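Local coordinates for cupin domain protein (Microcystis aeruginosa DIANCHI905, PDB 5ZBF) that acts as a cupin-superfamily isomerase (AerE) in making the Choi moiety of aeruginosins and binds iron(II) and 4-hydroxyphenylpyruvic acid, at residues P10-L13 with V17-E20; R70-I75 with I137-I142; L106-V111 with K131-E136. All coordinates share one frame; numbering follows the deposited sequence.

Contact 1: P10-L13 with V17-E20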
# COMPACT_ATOMS: atom_id res chain seq x y z
N PRO A 10 6.24 16.04 0.64
CA PRO A 10 7.02 15.56 1.79
C PRO A 10 6.63 16.29 3.07
O PRO A 10 6.62 17.51 3.09
CB PRO A 10 8.46 15.93 1.42
CG PRO A 10 8.33 17.10 0.53
CD PRO A 10 7.01 16.98 -0.18
N ILE A 11 6.31 15.54 4.12
CA ILE A 11 5.91 16.08 5.41
C ILE A 11 6.71 15.45 6.54
O ILE A 11 7.07 14.28 6.47
CB ILE A 11 4.38 15.87 5.59
CG1 ILE A 11 3.63 17.13 5.14
CG2 ILE A 11 4.00 15.54 7.02
CD1 ILE A 11 2.88 16.95 3.85
N LYS A 12 6.97 16.23 7.60
CA LYS A 12 7.55 15.67 8.79
C LYS A 12 6.51 15.83 9.88
O LYS A 12 6.09 16.92 10.19
CB LYS A 12 8.84 16.38 9.16
CG LYS A 12 9.57 15.69 10.30
CD LYS A 12 11.01 16.15 10.42
CE LYS A 12 11.73 15.36 11.49
NZ LYS A 12 12.91 16.09 12.02
N LEU A 13 6.06 14.69 10.40
CA LEU A 13 4.87 14.69 11.22
C LEU A 13 5.24 15.02 12.64
O LEU A 13 4.50 15.69 13.35
CB LEU A 13 4.18 13.32 11.14
CG LEU A 13 2.66 13.32 11.31
CD1 LEU A 13 2.00 14.34 10.40
CD2 LEU A 13 2.13 11.92 11.06
N VAL A 17 8.62 10.81 12.48
CA VAL A 17 7.90 10.32 11.29
C VAL A 17 8.04 11.26 10.10
O VAL A 17 7.68 12.43 10.17
CB VAL A 17 6.40 10.12 11.58
CG1 VAL A 17 5.68 9.61 10.34
CG2 VAL A 17 6.19 9.17 12.74
N GLU A 18 8.56 10.73 9.00
CA GLU A 18 8.59 11.44 7.74
C GLU A 18 7.71 10.71 6.75
O GLU A 18 7.73 9.47 6.69
CB GLU A 18 10.02 11.54 7.25
CG GLU A 18 10.85 12.45 8.13
CD GLU A 18 12.32 12.40 7.80
OE1 GLU A 18 12.83 11.30 7.49
OE2 GLU A 18 12.95 13.45 7.88
N LEU A 19 6.94 11.48 5.99
CA LEU A 19 5.97 10.93 5.05
C LEU A 19 6.15 11.53 3.66
O LEU A 19 6.55 12.69 3.52
CB LEU A 19 4.55 11.21 5.52
CG LEU A 19 4.08 10.73 6.90
CD1 LEU A 19 2.67 11.21 7.15
CD2 LEU A 19 4.14 9.22 7.03
N GLU A 20 5.86 10.71 2.64
CA GLU A 20 5.63 11.17 1.27
C GLU A 20 4.15 10.91 1.00
O GLU A 20 3.71 9.76 0.97
CB GLU A 20 6.50 10.40 0.28
CG GLU A 20 8.00 10.70 0.42
CD GLU A 20 8.41 12.12 0.03
OE1 GLU A 20 7.68 12.83 -0.70
OE2 GLU A 20 9.52 12.54 0.44
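Glu20 folds its carboxylate back over Pro10, with Glu20 OE2 lying 3.7 Å from Pro10 CB. A kink in the middle of the glutamate chain (chi2 -68°) turns the acid across to its non-hydrogen-bonded partner instead of letting it run straight out. With an alanine here, CA and CB of Pro10 would probably be left without the carboxylate that lies against them, and more open to solvent. Lys12 and Glu18 form the next pair on the same face, their extended side chains crossing at a slant with Lys12 CG 4.1 Å from Glu18 CG. Their charged ends stay apart, Lys12 NZ being 4.9 Å from Glu18 OE2, so any attraction is probably long-range.

Between these pairs, Ile11 and Leu19 exchange two nearly straight backbone bonds: Ile11 N to Leu19 O at 2.9 Å, and Leu19 N to Ile11 O in the carbonyl plane. Leu13 N adds a third bond to Val17 O, at 2.8 Å. Apolar packing finishes the Leu13 end: Leu13 CD2 meets Leu19 CD1 at 4.0 Å, while Leu13 CB rests against Val17 CB at 3.9 Å. Leu13 also touches the bound 4-hydroxyphenylpyruvic acid, so the hairpin contributes an apolar residue to the ligand pocket.

In the fold, strand 9-14 is an outermost strand of its sheet within the chain. Strand 17-24 separates it from strand 27-34, to which Glu18 and Glu20 are joined by backbone hydrogen bonds, with Val33 and Leu31 respectively, and Leu19 packs on Gln30 and Ser32 of that strand.

Contact 2: R70-I75 with I137-I142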
# COMPACT_ATOMS: atom_id res chain seq x y z
N ARG A 70 5.17 -7.74 10.62
CA ARG A 70 6.36 -8.19 9.89
C ARG A 70 6.40 -7.61 8.48
O ARG A 70 5.37 -7.48 7.82
CB ARG A 70 6.37 -9.71 9.78
CG ARG A 70 6.51 -10.43 11.12
CD ARG A 70 6.16 -11.90 11.01
NE ARG A 70 4.79 -12.05 10.54
CZ ARG A 70 4.25 -13.20 10.14
NH1 ARG A 70 4.96 -14.32 10.19
NH2 ARG A 70 3.00 -13.22 9.70
N ALA A 71 7.61 -7.30 8.03
CA ALA A 71 7.84 -6.71 6.71
C ALA A 71 7.27 -7.61 5.60
O ALA A 71 7.49 -8.82 5.59
CB ALA A 71 9.32 -6.51 6.48
N LEU A 72 6.52 -6.99 4.69
CA LEU A 72 5.97 -7.64 3.49
C LEU A 72 5.04 -8.82 3.80
O LEU A 72 4.82 -9.68 2.93
CB LEU A 72 7.10 -8.05 2.54
CG LEU A 72 8.06 -6.92 2.17
CD1 LEU A 72 9.16 -7.48 1.29
CD2 LEU A 72 7.34 -5.78 1.48
N GLN A 73 4.47 -8.86 5.01
CA GLN A 73 3.58 -9.95 5.44
C GLN A 73 2.26 -9.47 6.05
O GLN A 73 1.18 -9.88 5.62
CB GLN A 73 4.28 -10.86 6.44
CG GLN A 73 5.50 -11.59 5.90
CD GLN A 73 5.86 -12.82 6.72
OE1 GLN A 73 5.20 -13.86 6.64
NE2 GLN A 73 6.91 -12.70 7.52
N ASP A 74 2.36 -8.60 7.05
CA ASP A 74 1.20 -8.23 7.84
C ASP A 74 0.65 -6.87 7.41
O ASP A 74 1.39 -5.98 6.98
CB ASP A 74 1.58 -8.24 9.33
CG ASP A 74 2.09 -9.60 9.80
OD1 ASP A 74 1.52 -10.64 9.40
OD2 ASP A 74 3.09 -9.66 10.55
N ILE A 75 -0.68 -6.75 7.48
CA ILE A 75 -1.31 -5.47 7.24
C ILE A 75 -2.11 -5.09 8.49
O ILE A 75 -2.89 -5.87 9.03
CB ILE A 75 -2.07 -5.43 5.88
CG1 ILE A 75 -3.59 -5.40 6.02
CG2 ILE A 75 -1.64 -6.55 4.93
CD1 ILE A 75 -4.14 -4.02 5.80
N ILE A 137 -5.23 -6.26 -0.89
CA ILE A 137 -3.81 -6.03 -1.15
C ILE A 137 -3.23 -7.25 -1.86
O ILE A 137 -3.47 -8.38 -1.44
CB ILE A 137 -3.04 -5.68 0.14
CG1 ILE A 137 -3.56 -4.33 0.68
CG2 ILE A 137 -1.54 -5.60 -0.12
CD1 ILE A 137 -2.95 -3.91 1.99
N VAL A 138 -2.50 -7.01 -2.94
CA VAL A 138 -1.88 -8.06 -3.73
C VAL A 138 -0.41 -7.72 -3.91
O VAL A 138 -0.08 -6.62 -4.33
CB VAL A 138 -2.54 -8.17 -5.12
CG1 VAL A 138 -1.92 -9.32 -5.92
CG2 VAL A 138 -4.04 -8.34 -4.97
N MET A 139 0.47 -8.65 -3.56
CA MET A 139 1.91 -8.52 -3.81
C MET A 139 2.30 -9.64 -4.76
O MET A 139 1.93 -10.79 -4.55
CB MET A 139 2.70 -8.67 -2.51
CG MET A 139 4.19 -8.41 -2.65
SD MET A 139 5.08 -8.35 -1.08
CE MET A 139 4.93 -10.04 -0.50
N MET A 140 3.06 -9.31 -5.80
CA MET A 140 3.38 -10.30 -6.82
C MET A 140 4.63 -9.94 -7.58
O MET A 140 4.95 -8.77 -7.77
CB MET A 140 2.22 -10.40 -7.81
CG MET A 140 1.98 -9.15 -8.62
SD MET A 140 0.45 -9.27 -9.55
CE MET A 140 0.83 -10.60 -10.68
N LYS A 141 5.33 -10.98 -8.05
CA LYS A 141 6.51 -10.79 -8.87
C LYS A 141 6.09 -10.69 -10.32
O LYS A 141 5.36 -11.56 -10.83
CB LYS A 141 7.51 -11.93 -8.68
CG LYS A 141 8.31 -11.80 -7.40
CD LYS A 141 9.56 -12.67 -7.42
CE LYS A 141 10.65 -12.07 -6.53
NZ LYS A 141 10.34 -12.22 -5.08
N ILE A 142 6.53 -9.62 -10.98
CA ILE A 142 6.36 -9.44 -12.42
C ILE A 142 7.66 -9.92 -13.06
O ILE A 142 8.68 -9.26 -12.93
CB ILE A 142 6.12 -7.96 -12.80
CG1 ILE A 142 4.96 -7.35 -11.98
CG2 ILE A 142 5.86 -7.83 -14.30
CD1 ILE A 142 3.63 -8.05 -12.14
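Next to the turn that carries Leu72 to Met139, the guanidinium of Arg70 has the carboxylate of Asp74 at its edge, in plane, and Gln73 OE1 over one face, 3.5 Å above the plane and offset toward the rim. The grip on Asp74 is side-on: Arg70 NE forms a salt bridge to OD2 at 2.9 Å and Arg70 NH2 bonds to OD1 at 3.0 Å, each oxygen met on its syn side. Backbone N of Arg70 reaches Asp74 OD2 from the anti side, 2.8 Å away, so this oxygen takes two donors, both from the same face of the carboxylate. Thr114 OG1 is hydrogen-bonded to Asp74 OD1 as well, which should help to hold the acid against rotation. Residues 70-73 form a type II beta turn, Gln73 N bonded to Arg70 O, with Leu72 in a left-handed backbone conformation.

What crosses to 137-142 is van der Waals contact, mostly apolar, with no hydrogen bond. Met139 stands straight out from its strand, CG anti to the backbone N (chi1 -174°), and bends only at its last torsion (chi3 66°). That bend lays CE 3.5 Å from Leu72 O, while SD lies 4.2 Å from Leu72 CB. Farther along, Ile75 and Ile137 meet tip to tip, CD1 to CD1 at 4.0 Å; Ile75 is modelled in two conformers, so this distance belongs to one of them.

The contact brings together strands from the two cupin sequence regions. Ile75 and Gln73 pair with Leu113 and Leu115 of strand 112-119, on which Met139 also packs; Ile75 rests on Ile50 and Met52 of strand 48-55, and Ile137 pairs with Val130 of strand 126-131.

Contact 3: L106-V111 with K131-E136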
# COMPACT_ATOMS: atom_id res chain seq x y z
N LEU A 106 -18.96 -2.06 6.21
CA LEU A 106 -19.11 -2.65 7.55
C LEU A 106 -17.75 -2.90 8.21
O LEU A 106 -16.76 -3.04 7.52
CB LEU A 106 -19.90 -3.96 7.47
CG LEU A 106 -21.40 -3.79 7.26
CD1 LEU A 106 -22.06 -5.13 6.96
CD2 LEU A 106 -22.04 -3.13 8.47
N PRO A 107 -17.71 -2.97 9.56
CA PRO A 107 -16.43 -3.04 10.28
C PRO A 107 -15.57 -4.25 9.95
O PRO A 107 -16.08 -5.33 9.62
CB PRO A 107 -16.86 -3.11 11.75
CG PRO A 107 -18.21 -2.50 11.79
CD PRO A 107 -18.85 -2.90 10.49
N SER A 108 -14.26 -4.05 10.07
CA SER A 108 -13.28 -5.11 9.90
C SER A 108 -13.30 -6.07 11.08
O SER A 108 -13.40 -5.64 12.24
CB SER A 108 -11.89 -4.50 9.78
OG SER A 108 -11.87 -3.46 8.82
N GLU A 109 -13.19 -7.36 10.79
CA GLU A 109 -13.20 -8.40 11.83
C GLU A 109 -11.81 -8.58 12.47
O GLU A 109 -11.70 -9.11 13.57
CB GLU A 109 -13.70 -9.73 11.25
CG GLU A 109 -13.74 -10.87 12.25
N ASP A 110 -10.76 -8.13 11.80
CA ASP A 110 -9.40 -8.32 12.30
C ASP A 110 -8.62 -7.02 12.26
O ASP A 110 -8.75 -6.26 11.29
CB ASP A 110 -8.69 -9.38 11.45
CG ASP A 110 -9.45 -10.69 11.38
OD1 ASP A 110 -9.39 -11.47 12.35
OD2 ASP A 110 -10.12 -10.93 10.36
N VAL A 111 -7.82 -6.75 13.30
CA VAL A 111 -6.89 -5.60 13.32
C VAL A 111 -5.56 -5.89 12.61
O VAL A 111 -4.82 -4.96 12.26
CB VAL A 111 -6.60 -5.08 14.75
CG1 VAL A 111 -7.88 -4.56 15.41
CG2 VAL A 111 -5.93 -6.13 15.64
N LYS A 131 -7.84 -10.00 1.52
CA LYS A 131 -8.98 -9.12 1.33
C LYS A 131 -9.49 -8.68 2.69
O LYS A 131 -9.64 -9.50 3.60
CB LYS A 131 -10.10 -9.87 0.59
CG LYS A 131 -9.71 -10.31 -0.81
N GLY A 132 -9.75 -7.38 2.81
CA GLY A 132 -10.31 -6.83 4.03
C GLY A 132 -11.67 -6.26 3.74
O GLY A 132 -12.26 -6.51 2.68
N SER A 133 -12.17 -5.46 4.69
CA SER A 133 -13.54 -4.96 4.62
C SER A 133 -13.77 -3.95 3.49
O SER A 133 -14.86 -3.95 2.90
CB SER A 133 -13.93 -4.34 5.97
OG SER A 133 -13.13 -3.22 6.29
N TRP A 134 -12.75 -3.13 3.18
CA TRP A 134 -12.84 -2.09 2.13
C TRP A 134 -11.70 -2.12 1.09
O TRP A 134 -11.58 -1.20 0.27
CB TRP A 134 -12.94 -0.70 2.78
CG TRP A 134 -11.78 -0.26 3.65
CD1 TRP A 134 -11.60 -0.56 4.97
CD2 TRP A 134 -10.69 0.59 3.28
NE1 TRP A 134 -10.46 0.04 5.45
CE2 TRP A 134 -9.88 0.75 4.43
CE3 TRP A 134 -10.32 1.23 2.10
CZ2 TRP A 134 -8.72 1.52 4.41
CZ3 TRP A 134 -9.17 2.00 2.08
CH2 TRP A 134 -8.38 2.14 3.23
N PHE A 135 -10.90 -3.18 1.08
CA PHE A 135 -9.67 -3.20 0.30
C PHE A 135 -9.20 -4.63 0.01
O PHE A 135 -9.53 -5.56 0.73
CB PHE A 135 -8.55 -2.48 1.09
CG PHE A 135 -8.26 -3.13 2.40
CD1 PHE A 135 -7.27 -4.10 2.52
CD2 PHE A 135 -9.04 -2.83 3.52
CE1 PHE A 135 -7.05 -4.73 3.73
CE2 PHE A 135 -8.81 -3.46 4.73
CZ PHE A 135 -7.81 -4.40 4.84
N GLU A 136 -8.39 -4.77 -1.02
CA GLU A 136 -7.61 -5.99 -1.23
C GLU A 136 -6.18 -5.58 -1.52
O GLU A 136 -5.95 -4.68 -2.31
CB GLU A 136 -8.17 -6.81 -2.40
CG GLU A 136 -7.40 -8.08 -2.66
CD GLU A 136 -8.03 -8.98 -3.71
OE1 GLU A 136 -8.89 -8.50 -4.49
OE2 GLU A 136 -7.65 -10.16 -3.77
O HOH W 1 -14.68 -1.14 6.81
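Ser133 OG is held from two directions: Ser108 OG lies 2.8 Å from it, and a water sits 2.6 Å away. Ser133 belongs to a beta hairpin of this two-cupin (bicupin) chain, in the short connection 132-134 between strands 126-131 and 135-142, and it faces the loop that leads into strand 112-119. Ser108 OG has a further partner in Asp79 OD1, so the serine pair is one step in a short polar chain. With chi1 at 63°, Ser133 holds OG between its backbone N and carbonyl carbon, which points it across at Ser108 OG. CB of the same residue comes within 3.5 Å of Leu106 O, and the water donates to that carbonyl at 2.9 Å, bridging the loop and the hairpin a second time.

The hairpin itself is closed by Gly132 N bonding to Phe135 O at 2.8 Å. Behind it Phe135 turns an edge to its neighbour: Phe135 CD2 lies over one face of the Trp134 ring, toward the rim, and Trp134 CG is at the Phe135 edge, in plane. Phe135 reaches on to Ile75 and Val77 of strand 74-78. Gly132 CA in turn covers one face of the Phe135 ring, 3.6 Å above its plane and toward the rim; a CB on that residue would run into Phe135 CZ.

Contact 1 closes before the others open; contact 3 is nested inside the loop closed by contact 2. Contact 1 is at the ligand: the side chain of Leu13 is about 4 Å from the bound 4-hydroxyphenylpyruvic acid and about 8 Å from the iron, which His43, His45, Gln49 and His84 hold. Contact 2 is farther off, with the side chain of Ile75 about 12 Å from the ligand, and that of Ser108 in contact 3 is about 14 Å from the iron. Contacts 2 and 3 share strand 135-142 and touch, Ile75 CD1 lying 3.6 Å from Phe135 CE1 in one Ile75 conformer. Contact 1 touches neither; its centre is about 23 Å from that of contact 2.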